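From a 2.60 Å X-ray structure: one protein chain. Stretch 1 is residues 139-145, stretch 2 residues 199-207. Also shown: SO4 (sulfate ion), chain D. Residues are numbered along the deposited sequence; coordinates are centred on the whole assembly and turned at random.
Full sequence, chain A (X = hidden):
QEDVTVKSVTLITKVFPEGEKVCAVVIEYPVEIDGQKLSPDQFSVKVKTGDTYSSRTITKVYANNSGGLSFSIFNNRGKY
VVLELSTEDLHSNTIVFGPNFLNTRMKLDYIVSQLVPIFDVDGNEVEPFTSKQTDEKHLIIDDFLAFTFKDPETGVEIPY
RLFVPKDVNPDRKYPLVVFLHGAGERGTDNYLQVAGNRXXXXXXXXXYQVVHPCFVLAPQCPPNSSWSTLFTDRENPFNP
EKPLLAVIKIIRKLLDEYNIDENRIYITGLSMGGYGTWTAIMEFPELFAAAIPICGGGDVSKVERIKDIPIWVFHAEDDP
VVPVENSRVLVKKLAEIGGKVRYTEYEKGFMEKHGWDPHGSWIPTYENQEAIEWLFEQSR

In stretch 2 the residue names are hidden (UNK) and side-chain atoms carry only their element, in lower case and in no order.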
ATOM      1  N   LEU A 139      15.353 -14.947 -30.732  1.00 33.33           N
ATOM      2  CA  LEU A 139      15.648 -13.688 -31.406  1.00 33.45           C
ATOM      3  C   LEU A 139      17.101 -13.276 -31.193  1.00 33.23           C
ATOM      4  O   LEU A 139      17.446 -12.690 -30.167  1.00 32.66           O
ATOM      5  CB  LEU A 139      14.711 -12.583 -30.913  1.00 33.50           C
ATOM      6  CG  LEU A 139      13.384 -12.436 -31.660  1.00 32.19           C
ATOM      7  CD1 LEU A 139      12.559 -11.301 -31.074  1.00 30.71           C
ATOM      8  CD2 LEU A 139      13.625 -12.217 -33.145  1.00 30.39           C
ATOM      9  N   ILE A 140      17.948 -13.586 -32.168  1.00 33.37           N
ATOM     10  CA  ILE A 140      19.357 -13.218 -32.106  1.00 33.65           C
ATOM     11  C   ILE A 140      20.238 -14.440 -31.873  1.00 34.95           C
ATOM     12  O   ILE A 140      21.358 -14.516 -32.376  1.00 37.06           O
ATOM     13  CB  ILE A 140      19.622 -12.186 -30.993  1.00 33.37           C
ATOM     14  CG1 ILE A 140      18.743 -10.950 -31.192  1.00 32.60           C
ATOM     15  CG2 ILE A 140      21.092 -11.801 -30.963  1.00 32.21           C
ATOM     16  CD1 ILE A 140      19.177 -10.071 -32.345  1.00 30.88           C
ATOM     17  N   ILE A 141      19.722 -15.396 -31.105  1.00 35.09           N
ATOM     18  CA  ILE A 141      20.374 -16.692 -30.956  1.00 33.93           C
ATOM     19  C   ILE A 141      20.258 -17.518 -32.231  1.00 33.96           C
ATOM     20  O   ILE A 141      21.070 -18.410 -32.481  1.00 34.13           O
ATOM     21  CB  ILE A 141      19.777 -17.491 -29.782  1.00 33.57           C
ATOM     22  CG1 ILE A 141      20.330 -16.977 -28.451  1.00 32.72           C
ATOM     23  CG2 ILE A 141      20.066 -18.974 -29.947  1.00 33.92           C
ATOM     24  CD1 ILE A 141      19.839 -17.749 -27.247  1.00 31.48           C
ATOM     25  N   ASP A 142      19.244 -17.217 -33.036  1.00 33.04           N
ATOM     26  CA  ASP A 142      19.055 -17.885 -34.302  1.00 33.14           C
ATOM     27  C   ASP A 142      19.885 -17.299 -35.452  1.00 32.47           C
ATOM     28  O   ASP A 142      19.863 -17.847 -36.525  1.00 32.74           O
ATOM     29  CB  ASP A 142      17.566 -17.932 -34.653  1.00 33.18           C
ATOM     30  CG  ASP A 142      16.985 -16.536 -34.927  1.00 35.07           C
ATOM     31  OD1 ASP A 142      17.757 -15.512 -34.848  1.00 32.97           O
ATOM     32  OD2 ASP A 142      15.748 -16.482 -35.211  1.00 34.91           O
ATOM     33  N   ASP A 143      20.619 -16.210 -35.238  1.00 32.55           N
ATOM     34  CA  ASP A 143      21.612 -15.773 -36.240  1.00 32.75           C
ATOM     35  C   ASP A 143      22.997 -16.380 -36.111  1.00 32.78           C
ATOM     36  O   ASP A 143      23.838 -16.144 -36.979  1.00 33.93           O
ATOM     37  CB  ASP A 143      21.796 -14.255 -36.272  1.00 32.51           C
ATOM     38  CG  ASP A 143      20.504 -13.522 -36.435  1.00 32.83           C
ATOM     39  OD1 ASP A 143      19.797 -13.801 -37.424  1.00 35.92           O
ATOM     40  OD2 ASP A 143      20.188 -12.665 -35.570  1.00 31.89           O
ATOM     41  N   PHE A 144      23.249 -17.087 -35.014  1.00 32.58           N
ATOM     42  CA  PHE A 144      24.517 -17.762 -34.752  1.00 32.42           C
ATOM     43  C   PHE A 144      24.345 -19.156 -35.275  1.00 33.00           C
ATOM     44  O   PHE A 144      23.591 -19.956 -34.701  1.00 33.74           O
ATOM     45  CB  PHE A 144      24.782 -17.926 -33.236  1.00 31.91           C
ATOM     46  CG  PHE A 144      25.224 -16.683 -32.538  1.00 29.82           C
ATOM     47  CD1 PHE A 144      24.383 -15.564 -32.462  1.00 27.73           C
ATOM     48  CD2 PHE A 144      26.482 -16.629 -31.930  1.00 29.99           C
ATOM     49  CE1 PHE A 144      24.778 -14.402 -31.836  1.00 25.13           C
ATOM     50  CE2 PHE A 144      26.906 -15.448 -31.267  1.00 30.64           C
ATOM     51  CZ  PHE A 144      26.033 -14.332 -31.215  1.00 29.98           C
ATOM     52  N   LEU A 145      25.046 -19.452 -36.348  1.00 33.28           N
ATOM     53  CA  LEU A 145      25.203 -20.816 -36.845  1.00 33.01           C
ATOM     54  C   LEU A 145      25.788 -21.737 -35.793  1.00 33.24           C
ATOM     55  O   LEU A 145      26.608 -21.324 -34.978  1.00 33.57           O
ATOM     56  CB  LEU A 145      26.138 -20.780 -38.048  1.00 32.91           C
ATOM     57  CG  LEU A 145      25.633 -19.900 -39.181  1.00 31.77           C
ATOM     58  CD1 LEU A 145      26.758 -19.521 -40.102  1.00 29.29           C
ATOM     59  CD2 LEU A 145      24.497 -20.642 -39.879  1.00 30.35           C
ATOM     60  N   UNK A 199      26.453 -12.152 -23.026  1.00 26.08           N
ATOM     61  CA  UNK A 199      27.898 -12.227 -23.338  1.00 25.15           C
ATOM     62  C   UNK A 199      28.268 -12.404 -24.794  1.00 24.78           C
ATOM     63  O   UNK A 199      29.277 -11.847 -25.268  1.00 24.62           O
ATOM     64  N   UNK A 200      27.459 -13.175 -25.520  1.00 24.47           N
ATOM     65  CA  UNK A 200      27.758 -13.461 -26.928  1.00 24.41           C
ATOM     66  C   UNK A 200      26.972 -12.502 -27.811  1.00 24.71           C
ATOM     67  O   UNK A 200      27.460 -11.956 -28.782  1.00 24.36           O
ATOM     68  c   UNK A 200      27.402 -14.910 -27.271  1.00 23.29           C
ATOM     69  N   UNK A 201      25.747 -12.282 -27.393  1.00 24.66           N
ATOM     70  CA  UNK A 201      24.704 -11.764 -28.210  1.00 24.43           C
ATOM     71  C   UNK A 201      24.743 -10.233 -28.324  1.00 23.98           C
ATOM     72  O   UNK A 201      24.372  -9.653 -29.348  1.00 24.69           O
ATOM     73  c   UNK A 201      22.471 -11.220 -27.107  1.00 25.90           C
ATOM     74  c   UNK A 201      23.413 -12.305 -27.558  1.00 25.29           C
ATOM     75  c   UNK A 201      22.816 -13.456 -28.354  1.00 23.60           C
ATOM     76  N   UNK A 202      25.236  -9.560 -27.297  1.00 23.55           N
ATOM     77  CA  UNK A 202      25.294  -8.084 -27.326  1.00 22.41           C
ATOM     78  C   UNK A 202      26.053  -7.631 -28.584  1.00 22.64           C
ATOM     79  O   UNK A 202      25.590  -6.751 -29.313  1.00 22.50           O
ATOM     80  c   UNK A 202      27.329  -7.968 -25.762  1.00 20.26           C
ATOM     81  c   UNK A 202      25.777  -5.992 -25.975  1.00 20.31           C
ATOM     82  c   UNK A 202      25.883  -7.496 -25.996  1.00 21.28           C
ATOM     83  N   UNK A 203      27.174  -8.297 -28.868  1.00 22.43           N
ATOM     84  CA  UNK A 203      27.989  -7.918 -29.990  1.00 23.39           C
ATOM     85  C   UNK A 203      27.205  -8.129 -31.265  1.00 23.95           C
ATOM     86  O   UNK A 203      27.531  -7.599 -32.302  1.00 23.89           O
ATOM     87  c   UNK A 203      30.885  -8.413 -26.589  1.00 24.60           C
ATOM     88  c   UNK A 203      31.706  -5.850 -27.180  1.00 23.68           C
ATOM     89  c   UNK A 203      29.733  -9.949 -27.738  1.00 24.54           C
ATOM     90  c   UNK A 203      31.999  -6.417 -25.937  1.00 24.20           C
ATOM     91  c   UNK A 203      29.836  -8.858 -28.573  1.00 24.31           C
ATOM     92  c   UNK A 203      30.577  -7.866 -27.849  1.00 22.56           C
ATOM     93  c   UNK A 203      31.603  -7.697 -25.619  1.00 24.17           C
ATOM     94  c   UNK A 203      29.254  -8.726 -29.990  1.00 23.52           C
ATOM     95  n   UNK A 203      30.361  -9.683 -26.547  1.00 25.81           N
ATOM     96  c   UNK A 203      30.986  -6.558 -28.135  1.00 23.99           C
ATOM     97  N   UNK A 204      26.114  -8.869 -31.170  1.00 24.55           N
ATOM     98  CA  UNK A 204      25.412  -9.256 -32.373  1.00 24.85           C
ATOM     99  C   UNK A 204      24.153  -8.443 -32.565  1.00 24.96           C
ATOM    100  O   UNK A 204      23.509  -8.545 -33.607  1.00 25.09           O
ATOM    101  c   UNK A 204      25.123 -10.769 -32.370  1.00 24.43           C
ATOM    102  N   UNK A 205      23.822  -7.613 -31.586  1.00 25.45           N
ATOM    103  CA  UNK A 205      22.683  -6.687 -31.714  1.00 26.85           C
ATOM    104  C   UNK A 205      22.837  -5.706 -32.885  1.00 25.41           C
ATOM    105  O   UNK A 205      23.910  -5.178 -33.088  1.00 26.34           O
ATOM    106  n   UNK A 205      22.068  -5.053 -27.767  1.00 37.67           N
ATOM    107  c   UNK A 205      22.441  -5.980 -30.374  1.00 26.61           C
ATOM    108  c   UNK A 205      21.586  -6.312 -27.959  1.00 31.53           C
ATOM    109  c   UNK A 205      21.620  -6.867 -29.373  1.00 29.06           C
ATOM    110  o   UNK A 205      21.133  -7.001 -27.028  1.00 40.47           O
ATOM    111  N   UNK A 206      21.805  -5.539 -33.738  1.00 25.28           N
ATOM    112  CA  UNK A 206      21.824  -4.434 -34.736  1.00 24.73           C
ATOM    113  C   UNK A 206      22.407  -3.088 -34.290  1.00 24.51           C
ATOM    114  O   UNK A 206      23.237  -2.529 -35.006  1.00 25.07           O
ATOM    115  c   UNK A 206      19.894  -5.731 -35.072  1.00 24.41           C
ATOM    116  c   UNK A 206      20.597  -6.376 -33.903  1.00 24.45           C
ATOM    117  c   UNK A 206      20.362  -4.307 -35.133  1.00 24.62           C
ATOM    118  N   UNK A 207      22.062  -2.588 -33.111  1.00 25.24           N
ATOM    119  CA  UNK A 207      22.634  -1.276 -32.662  1.00 25.83           C
ATOM    120  C   UNK A 207      24.165  -1.205 -32.756  1.00 25.23           C
ATOM    121  O   UNK A 207      24.731  -0.136 -33.036  1.00 24.11           O
ATOM    122  n   UNK A 207      20.656  -1.037 -28.915  1.00 29.28           N
ATOM    123  c   UNK A 207      22.554  -1.876 -30.132  1.00 28.28           C
ATOM    124  c   UNK A 207      19.622  -1.862 -28.778  1.00 32.66           C
ATOM    125  c   UNK A 207      22.162  -0.882 -31.247  1.00 25.52           C
ATOM    126  c   UNK A 207      22.033  -1.458 -28.760  1.00 26.75           C
ATOM    127  n   UNK A 207      18.367  -1.415 -28.954  1.00 32.17           N
ATOM    128  n   UNK A 207      19.852  -3.138 -28.445  1.00 32.68           N
TER
HETATM  129  S   SO4 D 401      16.377  -4.749 -28.384  1.00 46.03           S
HETATM  130  O1  SO4 D 401      17.752  -5.105 -27.931  1.00 45.20           O
HETATM  131  O2  SO4 D 401      15.890  -5.364 -29.607  1.00 44.26           O
HETATM  132  O3  SO4 D 401      16.290  -3.290 -28.512  1.00 46.90           O
HETATM  133  O4  SO4 D 401      15.434  -5.278 -27.404  1.00 47.92           O

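Position 199 has backbone atoms and no side chain. It is Gly199. It lies out of reach of stretch 1.

Position 200 carries a single carbon, CB, with nothing beyond it. It points toward stretch 1 and lies 4.1 Å from Phe144 CE2. One carbon alone means Ala200. Its backbone O sits at the edge of the Phe144 ring, near the ring plane, 3.7 Å from CZ of Phe144.

Position 201 has three carbons, one carrying the other two. One of the outer carbons packs on Ile140, Ile141 and Phe144. This beta-branched side chain is Val201. Its CG2 is 3.5 Å from Ile140 CG2, 4.1 Å from Phe144 CE1 and 4.3 Å from Ile141 CG1. Its chi1 of 121° lies between the usual wells.

Position 202 repeats the pattern, one carbon carrying two. Its CA-to-CB bond points away from stretch 1, and it makes no contact there. It is Val202, with chi1 in the p well.

Position 203 has one carbon leading to fused five- and six-membered rings with eight carbons and one nitrogen. It does not touch stretch 1. This indole is Trp203. Its NE1 donates a hydrogen bond to Gly199 O at 2.7 Å, tying the indole back to the start of its own stretch.

Position 204 again has one carbon, pointing toward stretch 1. CB is 3.7 Å from Phe144 CE1 and 4.4 Å from Ile140 CG2. The residue is Ala204.

Position 205 has three carbons in a chain, the third carrying one oxygen and one nitrogen. It is Gln205, at the N-cap position before a helix. Its backbone N donates to Val202 O at 3.0 Å.

Position 206 has three carbons that close a ring onto the backbone N. A ring carbon lies near Ile140. It is Pro206. Its CD is 4.3 Å from Ile140 CD1.

Position 207 has three carbons, a nitrogen, then a carbon carrying two more nitrogens. It is out of reach of stretch 1. This guanidinium group marks Arg207. It binds the sulfate through NH1 to O1 at 2.9 Å and NH2 to O3 at 2.8 Å, both nearly straight. The ion probably comes from the crystallisation liquor.

The contact is apolar, with no hydrogen bond between the stretches. Ile140 and Phe144 point toward stretch 2 and supply most of the covered area of stretch 1. The small side chains of Ala200 and Ala204 and the branched Val201 pack against them. Together the two sides bury 289 Å².

Stretch 2, residues 199-207: GAVVWAQPR
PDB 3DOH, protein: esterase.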